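Local coordinates for TRAP dicarboxylate transporter, DctP subunit (Chromohalobacter salexigens, PDB 4P1L), which binds D-glucuronate in the periplasm and probably hands it to the membrane permease of a tripartite ATP-independent periplasmic (TRAP) transport system, at residues K47-K52 against R255-D260; R146-T151 against T227-L232; N207-Y212 against N222-T227. One frame throughout, in Å; residues are numbered along the deposited sequence. Where two conformers were deposited one is given.

Interaction 1 of 3, residues K47-K52 against R255-D260; sequences KEVAEK and REAAED. With SO4 (sulfate ion), chain E.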
loop_
_atom_site.group_PDB
_atom_site.type_symbol
_atom_site.label_atom_id
_atom_site.label_comp_id
_atom_site.label_asym_id
_atom_site.label_seq_id
_atom_site.Cartn_x
_atom_site.Cartn_y
_atom_site.Cartn_z
ATOM N N LYS A 47 -15.042 -13.813 -9.055
ATOM C CA LYS A 47 -15.882 -15.004 -9.163
ATOM C C LYS A 47 -17.093 -14.940 -8.257
ATOM O O LYS A 47 -18.215 -15.250 -8.678
ATOM C CB LYS A 47 -15.089 -16.269 -8.841
ATOM C CG LYS A 47 -14.049 -16.598 -9.869
ATOM C CD LYS A 47 -13.105 -17.693 -9.360
ATOM C CE LYS A 47 -12.201 -18.201 -10.488
ATOM N NZ LYS A 47 -11.033 -17.307 -10.773
ATOM N N GLU A 48 -16.861 -14.574 -7.000
ATOM C CA GLU A 48 -17.928 -14.562 -6.011
ATOM C C GLU A 48 -18.996 -13.530 -6.399
ATOM O O GLU A 48 -20.199 -13.774 -6.270
ATOM C CB GLU A 48 -17.352 -14.299 -4.621
ATOM C CG GLU A 48 -18.334 -14.535 -3.497
ATOM C CD GLU A 48 -17.699 -14.448 -2.126
ATOM O OE1 GLU A 48 -16.496 -14.745 -2.012
ATOM O OE2 GLU A 48 -18.397 -14.084 -1.150
ATOM N N VAL A 49 -18.565 -12.385 -6.912
ATOM C CA VAL A 49 -19.509 -11.378 -7.404
ATOM C C VAL A 49 -20.388 -11.944 -8.541
ATOM O O VAL A 49 -21.625 -11.872 -8.481
ATOM C CB VAL A 49 -18.786 -10.097 -7.868
ATOM C CG1 VAL A 49 -19.736 -9.172 -8.620
ATOM C CG2 VAL A 49 -18.158 -9.393 -6.669
ATOM N N ALA A 50 -19.774 -12.538 -9.558
ATOM C CA ALA A 50 -20.551 -13.115 -10.658
ATOM C C ALA A 50 -21.548 -14.178 -10.141
ATOM O O ALA A 50 -22.706 -14.197 -10.543
ATOM C CB ALA A 50 -19.622 -13.711 -11.709
ATOM N N GLU A 51 -21.104 -15.038 -9.228
ATOM C CA GLU A 51 -21.963 -16.090 -8.674
ATOM C C GLU A 51 -23.089 -15.503 -7.826
ATOM O O GLU A 51 -24.252 -15.876 -7.978
ATOM C CB GLU A 51 -21.131 -17.081 -7.852
ATOM C CG GLU A 51 -20.108 -17.841 -8.708
ATOM C CD GLU A 51 -18.925 -18.386 -7.913
ATOM O OE1 GLU A 51 -18.868 -18.172 -6.678
ATOM O OE2 GLU A 51 -18.066 -19.049 -8.537
ATOM N N LYS A 52 -22.760 -14.561 -6.951
ATOM C CA LYS A 52 -23.770 -14.025 -6.050
ATOM C C LYS A 52 -24.791 -13.156 -6.760
ATOM O O LYS A 52 -25.888 -12.979 -6.242
ATOM C CB LYS A 52 -23.135 -13.219 -4.931
ATOM C CG LYS A 52 -22.485 -14.036 -3.825
ATOM C CD LYS A 52 -22.327 -13.154 -2.579
ATOM C CE LYS A 52 -21.368 -13.741 -1.561
ATOM N NZ LYS A 52 -21.960 -14.908 -0.831
ATOM N N ARG A 255 -20.587 -6.363 -1.421
ATOM C CA ARG A 255 -19.924 -5.991 -0.184
ATOM C C ARG A 255 -19.492 -7.261 0.561
ATOM O O ARG A 255 -18.360 -7.348 1.068
ATOM C CB ARG A 255 -20.871 -5.120 0.656
ATOM C CG ARG A 255 -20.219 -4.333 1.739
ATOM C CD ARG A 255 -21.187 -3.321 2.371
ATOM N NE ARG A 255 -21.295 -2.022 1.682
ATOM C CZ ARG A 255 -20.349 -1.090 1.676
ATOM N NH1 ARG A 255 -19.179 -1.321 2.257
ATOM N NH2 ARG A 255 -20.550 0.065 1.050
ATOM N N GLU A 256 -20.377 -8.261 0.611
ATOM C CA GLU A 256 -20.023 -9.544 1.221
ATOM C C GLU A 256 -18.838 -10.211 0.501
ATOM O O GLU A 256 -17.914 -10.697 1.151
ATOM C CB GLU A 256 -21.215 -10.497 1.261
ATOM C CG GLU A 256 -20.907 -11.788 2.016
ATOM C CD GLU A 256 -22.085 -12.762 2.081
ATOM O OE1 GLU A 256 -23.167 -12.466 1.512
ATOM O OE2 GLU A 256 -21.912 -13.832 2.708
ATOM N N ALA A 257 -18.869 -10.235 -0.830
ATOM C CA ALA A 257 -17.779 -10.809 -1.623
ATOM C C ALA A 257 -16.442 -10.125 -1.325
ATOM O O ALA A 257 -15.410 -10.778 -1.259
ATOM C CB ALA A 257 -18.073 -10.693 -3.100
ATOM N N ALA A 258 -16.476 -8.804 -1.167
ATOM C CA ALA A 258 -15.266 -8.020 -0.901
ATOM C C ALA A 258 -14.700 -8.301 0.484
ATOM O O ALA A 258 -13.473 -8.355 0.675
ATOM C CB ALA A 258 -15.575 -6.527 -1.036
ATOM N N GLU A 259 -15.592 -8.460 1.454
ATOM C CA GLU A 259 -15.187 -8.801 2.817
ATOM C C GLU A 259 -14.533 -10.194 2.842
ATOM O O GLU A 259 -13.478 -10.366 3.442
ATOM C CB GLU A 259 -16.392 -8.714 3.772
ATOM C CG GLU A 259 -16.819 -7.259 4.018
ATOM C CD GLU A 259 -18.212 -7.120 4.611
ATOM O OE1 GLU A 259 -18.771 -8.148 5.052
ATOM O OE2 GLU A 259 -18.751 -5.979 4.625
ATOM N N ASP A 260 -15.147 -11.172 2.175
ATOM C CA ASP A 260 -14.551 -12.512 2.061
ATOM C C ASP A 260 -13.187 -12.456 1.337
ATOM O O ASP A 260 -12.223 -13.116 1.734
ATOM C CB ASP A 260 -15.485 -13.475 1.302
ATOM C CG ASP A 260 -16.818 -13.698 2.012
ATOM O OD1 ASP A 260 -16.910 -13.401 3.225
ATOM O OD2 ASP A 260 -17.779 -14.162 1.347
HETATM S S SO4 E . -24.122 0.928 0.645
HETATM O O1 SO4 E . -23.858 -0.498 0.794
HETATM O O2 SO4 E . -24.329 1.519 1.959
HETATM O O3 SO4 E . -23.016 1.640 0.000
HETATM O O4 SO4 E . -25.303 1.107 -0.198
HETATM O O HOH W 1 -14.408 -13.474 -2.528
#
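Helices 37-52 and 248-282 run nearly antiparallel where E48 faces A257, their local axes 9.0 Å apart and their N-to-C directions at 151°. The second of these is the long helix found in TRAP solute-binding proteins, and in this antiparallel helix pair A257 occupies the contact with V49 and E48 while charged groups gather on the more exposed side. The CB of A257 meets V49 CG2 at 3.8 Å and also touches the CB and CG of E48. V49 continues the apolar side onto I254, and F45 packs on A257 and A258. Toward the outer side E48 reaches over to the second helix. With CG anti to the backbone N (chi1 -169°) and the chain extended beyond it, the carboxylate arrives over A257, with OE2 at 3.4 Å from A257 CA. There it meets D260, whose side chain crosses it at about a right angle with the two carboxylate planes 31° apart. E48 OE2 and D260 OD2 are 2.6 Å apart, a separation that suggests a proton held by one of the two acids. K52, one turn on from E48, may ease this concentration of negative charge: its chain bends at the last torsion, bringing NZ to E256 OE1 at 3.6 Å and into a long salt bridge with E48 OE2, both loose parts of one network. On helix 248-282, R255, just before E256, hydrogen-bonds through NE and NH2 to a sulfate ion, probably from the crystallisation liquor, that W243 also holds. The other oxygen of E48, OE1, accepts from a water at 2.5 Å, and that water also donates to A257 O.

Interaction 2 of 3, residues R146-T151 against T227-L232; sequences RSLYNT and TEHLIL. With BDP (beta-D-glucopyranuronic acid), chain C.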
loop_
_atom_site.group_PDB
_atom_site.type_symbol
_atom_site.label_atom_id
_atom_site.label_comp_id
_atom_site.label_asym_id
_atom_site.label_seq_id
_atom_site.Cartn_x
_atom_site.Cartn_y
_atom_site.Cartn_z
ATOM N N ARG A 146 6.816 -1.858 5.032
ATOM C CA ARG A 146 7.831 -1.523 4.029
ATOM C C ARG A 146 9.175 -1.199 4.680
ATOM O O ARG A 146 9.246 -0.435 5.654
ATOM C CB ARG A 146 7.399 -0.326 3.183
ATOM C CG ARG A 146 6.012 -0.518 2.514
ATOM C CD ARG A 146 5.491 0.741 1.869
ATOM N NE ARG A 146 6.261 1.207 0.708
ATOM C CZ ARG A 146 5.937 1.001 -0.567
ATOM N NH1 ARG A 146 4.861 0.313 -0.897
ATOM N NH2 ARG A 146 6.720 1.482 -1.528
ATOM N N SER A 147 10.238 -1.767 4.122
ATOM C CA SER A 147 11.596 -1.535 4.603
ATOM C C SER A 147 12.542 -1.150 3.474
ATOM O O SER A 147 12.301 -1.456 2.288
ATOM C CB SER A 147 12.121 -2.790 5.321
ATOM O OG SER A 147 11.398 -3.025 6.509
ATOM N N LEU A 148 13.635 -0.496 3.850
ATOM C CA LEU A 148 14.643 -0.029 2.901
ATOM C C LEU A 148 15.479 -1.150 2.329
ATOM O O LEU A 148 15.982 -2.009 3.064
ATOM C CB LEU A 148 15.643 0.921 3.570
ATOM C CG LEU A 148 15.259 2.322 3.976
ATOM C CD1 LEU A 148 16.403 2.948 4.809
ATOM C CD2 LEU A 148 14.964 3.165 2.751
ATOM N N TYR A 149 15.691 -1.099 1.026
ATOM C CA TYR A 149 16.722 -1.919 0.423
ATOM C C TYR A 149 17.604 -1.123 -0.517
ATOM O O TYR A 149 17.140 -0.167 -1.126
ATOM C CB TYR A 149 16.124 -3.120 -0.291
ATOM C CG TYR A 149 14.929 -2.864 -1.191
ATOM C CD1 TYR A 149 15.087 -2.548 -2.543
ATOM C CD2 TYR A 149 13.641 -3.018 -0.708
ATOM C CE1 TYR A 149 13.982 -2.395 -3.368
ATOM C CE2 TYR A 149 12.530 -2.859 -1.529
ATOM C CZ TYR A 149 12.698 -2.528 -2.849
ATOM O OH TYR A 149 11.572 -2.385 -3.647
ATOM N N ASN A 150 18.870 -1.505 -0.618
ATOM C CA ASN A 150 19.829 -0.754 -1.422
ATOM C C ASN A 150 20.945 -1.646 -1.933
ATOM O O ASN A 150 21.052 -2.822 -1.572
ATOM C CB ASN A 150 20.396 0.469 -0.680
ATOM C CG ASN A 150 21.476 0.113 0.331
ATOM O OD1 ASN A 150 22.659 0.286 0.073
ATOM N ND2 ASN A 150 21.067 -0.360 1.486
ATOM N N THR A 151 21.741 -1.079 -2.816
ATOM C CA THR A 151 22.755 -1.839 -3.526
ATOM C C THR A 151 24.118 -1.821 -2.852
ATOM O O THR A 151 25.032 -2.499 -3.328
ATOM C CB THR A 151 22.971 -1.256 -4.940
ATOM O OG1 THR A 151 23.417 0.098 -4.825
ATOM C CG2 THR A 151 21.712 -1.314 -5.756
ATOM N N THR A 227 13.792 -1.423 8.499
ATOM C CA THR A 227 13.243 -0.187 9.034
ATOM C C THR A 227 11.733 -0.248 9.356
ATOM O O THR A 227 11.303 0.421 10.286
ATOM C CB THR A 227 13.521 0.968 8.077
ATOM O OG1 THR A 227 13.147 0.580 6.742
ATOM C CG2 THR A 227 15.004 1.374 8.136
ATOM N N GLU A 228 10.933 -0.989 8.562
ATOM C CA GLU A 228 9.512 -1.203 8.811
ATOM C C GLU A 228 8.817 0.140 9.080
ATOM O O GLU A 228 8.027 0.293 10.020
ATOM C CB GLU A 228 9.315 -2.238 9.937
ATOM C CG GLU A 228 9.957 -3.563 9.566
ATOM C CD GLU A 228 9.853 -4.650 10.608
ATOM O OE1 GLU A 228 9.703 -5.830 10.232
ATOM O OE2 GLU A 228 9.962 -4.344 11.792
ATOM N N HIS A 229 9.123 1.093 8.197
ATOM C CA HIS A 229 8.803 2.506 8.381
ATOM C C HIS A 229 7.396 2.940 7.958
ATOM O O HIS A 229 6.944 4.005 8.384
ATOM C CB HIS A 229 9.853 3.357 7.657
ATOM C CG HIS A 229 10.078 2.970 6.229
ATOM N ND1 HIS A 229 11.230 2.354 5.791
ATOM C CD2 HIS A 229 9.291 3.116 5.137
ATOM C CE1 HIS A 229 11.133 2.117 4.496
ATOM N NE2 HIS A 229 9.968 2.581 4.074
ATOM N N LEU A 230 6.718 2.109 7.153
ATOM C CA LEU A 230 5.355 2.362 6.670
ATOM C C LEU A 230 4.574 1.066 6.709
ATOM O O LEU A 230 5.085 0.011 6.345
ATOM C CB LEU A 230 5.338 2.907 5.238
ATOM C CG LEU A 230 5.819 4.330 5.036
ATOM C CD1 LEU A 230 6.182 4.546 3.580
ATOM C CD2 LEU A 230 4.787 5.343 5.536
ATOM N N ILE A 231 3.340 1.160 7.188
ATOM C CA ILE A 231 2.415 0.064 7.189
ATOM C C ILE A 231 1.153 0.645 6.534
ATOM O O ILE A 231 0.356 1.362 7.165
ATOM C CB ILE A 231 2.160 -0.438 8.615
ATOM C CG1 ILE A 231 3.416 -1.157 9.125
ATOM C CG2 ILE A 231 0.977 -1.349 8.640
ATOM C CD1 ILE A 231 3.445 -1.347 10.635
ATOM N N LEU A 232 1.022 0.383 5.239
ATOM C CA LEU A 232 0.010 1.025 4.427
ATOM C C LEU A 232 -1.155 0.055 4.187
ATOM O O LEU A 232 -0.974 -1.050 3.640
ATOM C CB LEU A 232 0.619 1.483 3.109
ATOM C CG LEU A 232 1.502 2.752 3.230
ATOM C CD1 LEU A 232 2.341 2.958 1.969
ATOM C CD2 LEU A 232 0.604 3.967 3.494
HETATM C C1 BDP C . 3.396 -2.186 -3.135
HETATM C C2 BDP C . 1.922 -1.837 -3.285
HETATM C C3 BDP C . 1.661 -1.416 -4.680
HETATM C C4 BDP C . 2.528 -0.231 -4.965
HETATM C C5 BDP C . 4.025 -0.580 -4.756
HETATM C C6 BDP C . 4.953 0.611 -4.991
HETATM O O2 BDP C . 1.200 -3.021 -2.989
HETATM O O3 BDP C . 0.216 -0.939 -4.721
HETATM O O4 BDP C . 2.323 0.227 -6.312
HETATM O O5 BDP C . 4.208 -1.045 -3.455
HETATM O O6A BDP C . 6.000 0.668 -4.268
HETATM O O1 BDP C . 3.660 -2.534 -1.821
HETATM O O6B BDP C . 4.703 1.418 -5.910
#
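Backbone bonds first join R146 to H229 and L230, where strands 146-150 and 223-230 meet as neighbours in a mixed sheet, their local directions 124° apart. R146 N gives a nearly straight bond to L230 O (2.9 Å), and R146 O receives H229 N in a more bent one. Side-chain oxygens stand in where the regular backbone pairing is interrupted at T227 and E228: S147 OG accepts E228 N at 2.9 Å, and T227 OG1 accepts L148 N at 3.1 Å. T227 OG1, lying between its own backbone N and carbonyl carbon (chi1 49°), also shares a hydrogen bond with H229 ND1. Packing adds a third layer. The imidazole of H229 lies with one face against R146 O, which sits 3.3 Å above the ring centre, while L230 CB and L232 CD1 both touch R146 CD. Among the polar ends, E206 OE1 makes a salt bridge with R146 NE and a hydrogen bond with H229 NE2, and E228 OE2 forms a salt bridge with K293. Beyond its bend at chi3, the R146 guanidinium delivers two bonds to glucuronate, NH2 to carboxylate O6A at 2.9 Å and nearly straight (169°), NH1 to ring oxygen O5 at 3.0 Å. One arginine thus reads both the acid and the pyranose ring, with R167 also bonded to the ligand; E206, as a second-shell carboxylate, probably limits the rotation of the guanidinium together with the two ligand bonds and may temper its charge.

Interaction 3 of 3, residues N207-Y212 against N222-T227; sequences NNYPSY and NYYSLT. With BDP (beta-D-glucopyranuronic acid), chain C.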
loop_
_atom_site.group_PDB
_atom_site.type_symbol
_atom_site.label_atom_id
_atom_site.label_comp_id
_atom_site.label_asym_id
_atom_site.label_seq_id
_atom_site.Cartn_x
_atom_site.Cartn_y
_atom_site.Cartn_z
ATOM N N ASN A 207 10.023 -1.376 0.404
ATOM C CA ASN A 207 8.815 -2.154 0.189
ATOM C C ASN A 207 8.775 -3.350 1.122
ATOM O O ASN A 207 9.733 -3.621 1.863
ATOM C CB ASN A 207 8.696 -2.610 -1.283
ATOM C CG ASN A 207 7.312 -2.414 -1.823
ATOM O OD1 ASN A 207 6.307 -2.818 -1.183
ATOM N ND2 ASN A 207 7.210 -1.733 -2.956
ATOM N N ASN A 208 7.652 -4.056 1.062
ATOM C CA ASN A 208 7.459 -5.301 1.785
ATOM C C ASN A 208 8.151 -6.443 1.064
ATOM O O ASN A 208 8.621 -6.274 -0.066
ATOM C CB ASN A 208 5.970 -5.581 1.943
ATOM C CG ASN A 208 5.219 -5.508 0.610
ATOM O OD1 ASN A 208 5.627 -6.100 -0.388
ATOM N ND2 ASN A 208 4.128 -4.756 0.600
ATOM N N TYR A 209 8.233 -7.598 1.714
ATOM C CA TYR A 209 8.922 -8.735 1.120
ATOM C C TYR A 209 8.307 -9.185 -0.226
ATOM O O TYR A 209 9.030 -9.364 -1.235
ATOM C CB TYR A 209 8.979 -9.884 2.110
ATOM C CG TYR A 209 10.060 -9.800 3.179
ATOM C CD1 TYR A 209 11.400 -9.706 2.855
ATOM C CD2 TYR A 209 9.719 -9.863 4.527
ATOM C CE1 TYR A 209 12.389 -9.649 3.868
ATOM C CE2 TYR A 209 10.688 -9.814 5.538
ATOM C CZ TYR A 209 12.018 -9.717 5.200
ATOM O OH TYR A 209 12.982 -9.677 6.199
ATOM N N PRO A 210 6.978 -9.336 -0.279
ATOM C CA PRO A 210 6.460 -9.840 -1.552
ATOM C C PRO A 210 6.705 -8.928 -2.727
ATOM O O PRO A 210 6.932 -9.445 -3.820
ATOM C CB PRO A 210 4.976 -10.053 -1.281
ATOM C CG PRO A 210 4.907 -10.266 0.201
ATOM C CD PRO A 210 5.944 -9.323 0.761
ATOM N N SER A 211 6.755 -7.614 -2.518
ATOM C CA SER A 211 7.027 -6.713 -3.632
ATOM C C SER A 211 8.499 -6.741 -4.006
ATOM O O SER A 211 8.844 -6.845 -5.192
ATOM C CB SER A 211 6.601 -5.293 -3.273
ATOM O OG SER A 211 5.184 -5.168 -3.321
ATOM N N TYR A 212 9.346 -6.661 -2.983
ATOM C CA TYR A 212 10.786 -6.709 -3.142
ATOM C C TYR A 212 11.174 -7.944 -3.942
ATOM O O TYR A 212 12.005 -7.866 -4.825
ATOM C CB TYR A 212 11.414 -6.721 -1.758
ATOM C CG TYR A 212 12.918 -6.879 -1.674
ATOM C CD1 TYR A 212 13.772 -6.001 -2.303
ATOM C CD2 TYR A 212 13.483 -7.908 -0.908
ATOM C CE1 TYR A 212 15.176 -6.137 -2.169
ATOM C CE2 TYR A 212 14.848 -8.039 -0.768
ATOM C CZ TYR A 212 15.692 -7.150 -1.391
ATOM O OH TYR A 212 17.049 -7.318 -1.231
ATOM N N ASN A 222 20.812 -5.985 -2.961
ATOM C CA ASN A 222 21.055 -7.175 -2.144
ATOM C C ASN A 222 20.939 -6.968 -0.628
ATOM O O ASN A 222 20.944 -7.946 0.116
ATOM C CB ASN A 222 22.465 -7.725 -2.461
ATOM C CG ASN A 222 22.601 -9.238 -2.187
ATOM O OD1 ASN A 222 21.830 -10.046 -2.702
ATOM N ND2 ASN A 222 23.587 -9.613 -1.386
ATOM N N TYR A 223 20.838 -5.714 -0.177
ATOM C CA TYR A 223 20.779 -5.397 1.250
ATOM C C TYR A 223 19.371 -4.967 1.568
ATOM O O TYR A 223 18.870 -4.020 0.982
ATOM C CB TYR A 223 21.717 -4.252 1.606
ATOM C CG TYR A 223 23.165 -4.579 1.301
ATOM C CD1 TYR A 223 23.938 -5.309 2.195
ATOM C CD2 TYR A 223 23.734 -4.203 0.095
ATOM C CE1 TYR A 223 25.256 -5.618 1.902
ATOM C CE2 TYR A 223 25.058 -4.524 -0.212
ATOM C CZ TYR A 223 25.805 -5.234 0.696
ATOM O OH TYR A 223 27.119 -5.552 0.411
ATOM N N TYR A 224 18.733 -5.666 2.495
ATOM C CA TYR A 224 17.394 -5.328 2.925
ATOM C C TYR A 224 17.499 -5.062 4.414
ATOM O O TYR A 224 17.926 -5.932 5.173
ATOM C CB TYR A 224 16.461 -6.500 2.621
ATOM C CG TYR A 224 14.976 -6.247 2.807
ATOM C CD1 TYR A 224 14.350 -6.445 4.035
ATOM C CD2 TYR A 224 14.187 -5.832 1.738
ATOM C CE1 TYR A 224 12.974 -6.220 4.192
ATOM C CE2 TYR A 224 12.826 -5.596 1.894
ATOM C CZ TYR A 224 12.222 -5.780 3.115
ATOM O OH TYR A 224 10.846 -5.588 3.242
ATOM N N SER A 225 17.114 -3.862 4.830
ATOM C CA SER A 225 17.282 -3.454 6.236
ATOM C C SER A 225 15.908 -3.133 6.811
ATOM O O SER A 225 15.198 -2.297 6.265
ATOM C CB SER A 225 18.191 -2.247 6.321
ATOM O OG SER A 225 19.496 -2.492 5.784
ATOM N N LEU A 226 15.566 -3.766 7.936
ATOM C CA LEU A 226 14.193 -3.797 8.433
ATOM C C LEU A 226 13.781 -2.541 9.206
ATOM O O LEU A 226 13.422 -2.573 10.406
ATOM C CB LEU A 226 13.985 -5.075 9.262
ATOM C CG LEU A 226 13.930 -6.350 8.418
ATOM C CD1 LEU A 226 14.193 -7.613 9.232
ATOM C CD2 LEU A 226 12.570 -6.456 7.751
ATOM N N THR A 227 13.792 -1.423 8.499
ATOM C CA THR A 227 13.243 -0.187 9.034
ATOM C C THR A 227 11.733 -0.248 9.356
ATOM O O THR A 227 11.303 0.421 10.286
ATOM C CB THR A 227 13.521 0.968 8.077
ATOM O OG1 THR A 227 13.147 0.580 6.742
ATOM C CG2 THR A 227 15.004 1.374 8.136
HETATM C C1 BDP C . 3.396 -2.186 -3.135
HETATM C C2 BDP C . 1.922 -1.837 -3.285
HETATM C C3 BDP C . 1.661 -1.416 -4.680
HETATM C C4 BDP C . 2.528 -0.231 -4.965
HETATM C C5 BDP C . 4.025 -0.580 -4.756
HETATM C C6 BDP C . 4.953 0.611 -4.991
HETATM O O2 BDP C . 1.200 -3.021 -2.989
HETATM O O3 BDP C . 0.216 -0.939 -4.721
HETATM O O4 BDP C . 2.323 0.227 -6.312
HETATM O O5 BDP C . 4.208 -1.045 -3.455
HETATM O O6A BDP C . 6.000 0.668 -4.268
HETATM O O1 BDP C . 3.660 -2.534 -1.821
HETATM O O6B BDP C . 4.703 1.418 -5.910
#
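The hydroxyl of Y224 donates to N207 O at 2.6 Å, in the carbonyl plane and on a lone pair. On the ligand side, N207 offers both ends of its amide: OD1 accepts from glucuronate O1 at 2.7 Å, and ND2 donates to ring oxygen O5 at 3.1 Å. The next residue touches the sugar too, through a weak bond from N208 ND2 to O1 (3.3 Å). N207 OD1 also receives N208 N, which ties the amide to the turn. With CG between its backbone N and carbonyl carbon (chi1 52°), N208 brings OD1 back onto S211 N, 2.8 Å away. Two further tyrosines pack against the Y224 ring, both from the same side. Y209 lies nearly parallel to it, the planes 20° apart but slid so far that overlap is slight, and the CE1 atoms of Y209 and Y224 meet at 3.5 Å. Y212 leans obliquely instead, placing Y224 CD2 over one of its faces, 3.4 Å from Y212 CE2. L226 CD2 touches Y209 OH, while the Y212 hydroxyl is held by A221 O. Farther out, I280 of helix 248-282 backs both Y209 and Y212. The result is a helix N-cap whose capping residue itself touches the bound sugar, with an aromatic cluster of three tyrosines behind it.

Interactions 2 and 3 lie together, their centres about 6 Å apart, whereas interaction 1 is about 32 to 33 Å from either, between centres, across the middle of the molecule. Along the chain, 47-52 and 255-260 come before and after the segments of the other two contacts, and the 207-212/222-227 contact falls within the span from 146-151 to 227-232. Interactions 2 and 3 share T227 and strand 223-230, and S147 O with N207 N, at 3.0 Å, helps join their strands in one four-stranded sheet. Both reach glucuronate, so one sheet presents R146 and N207 to the same sugar. Helix 248-282 spans the distance, meeting helix 37-52 at one end and backing the tyrosines at the other.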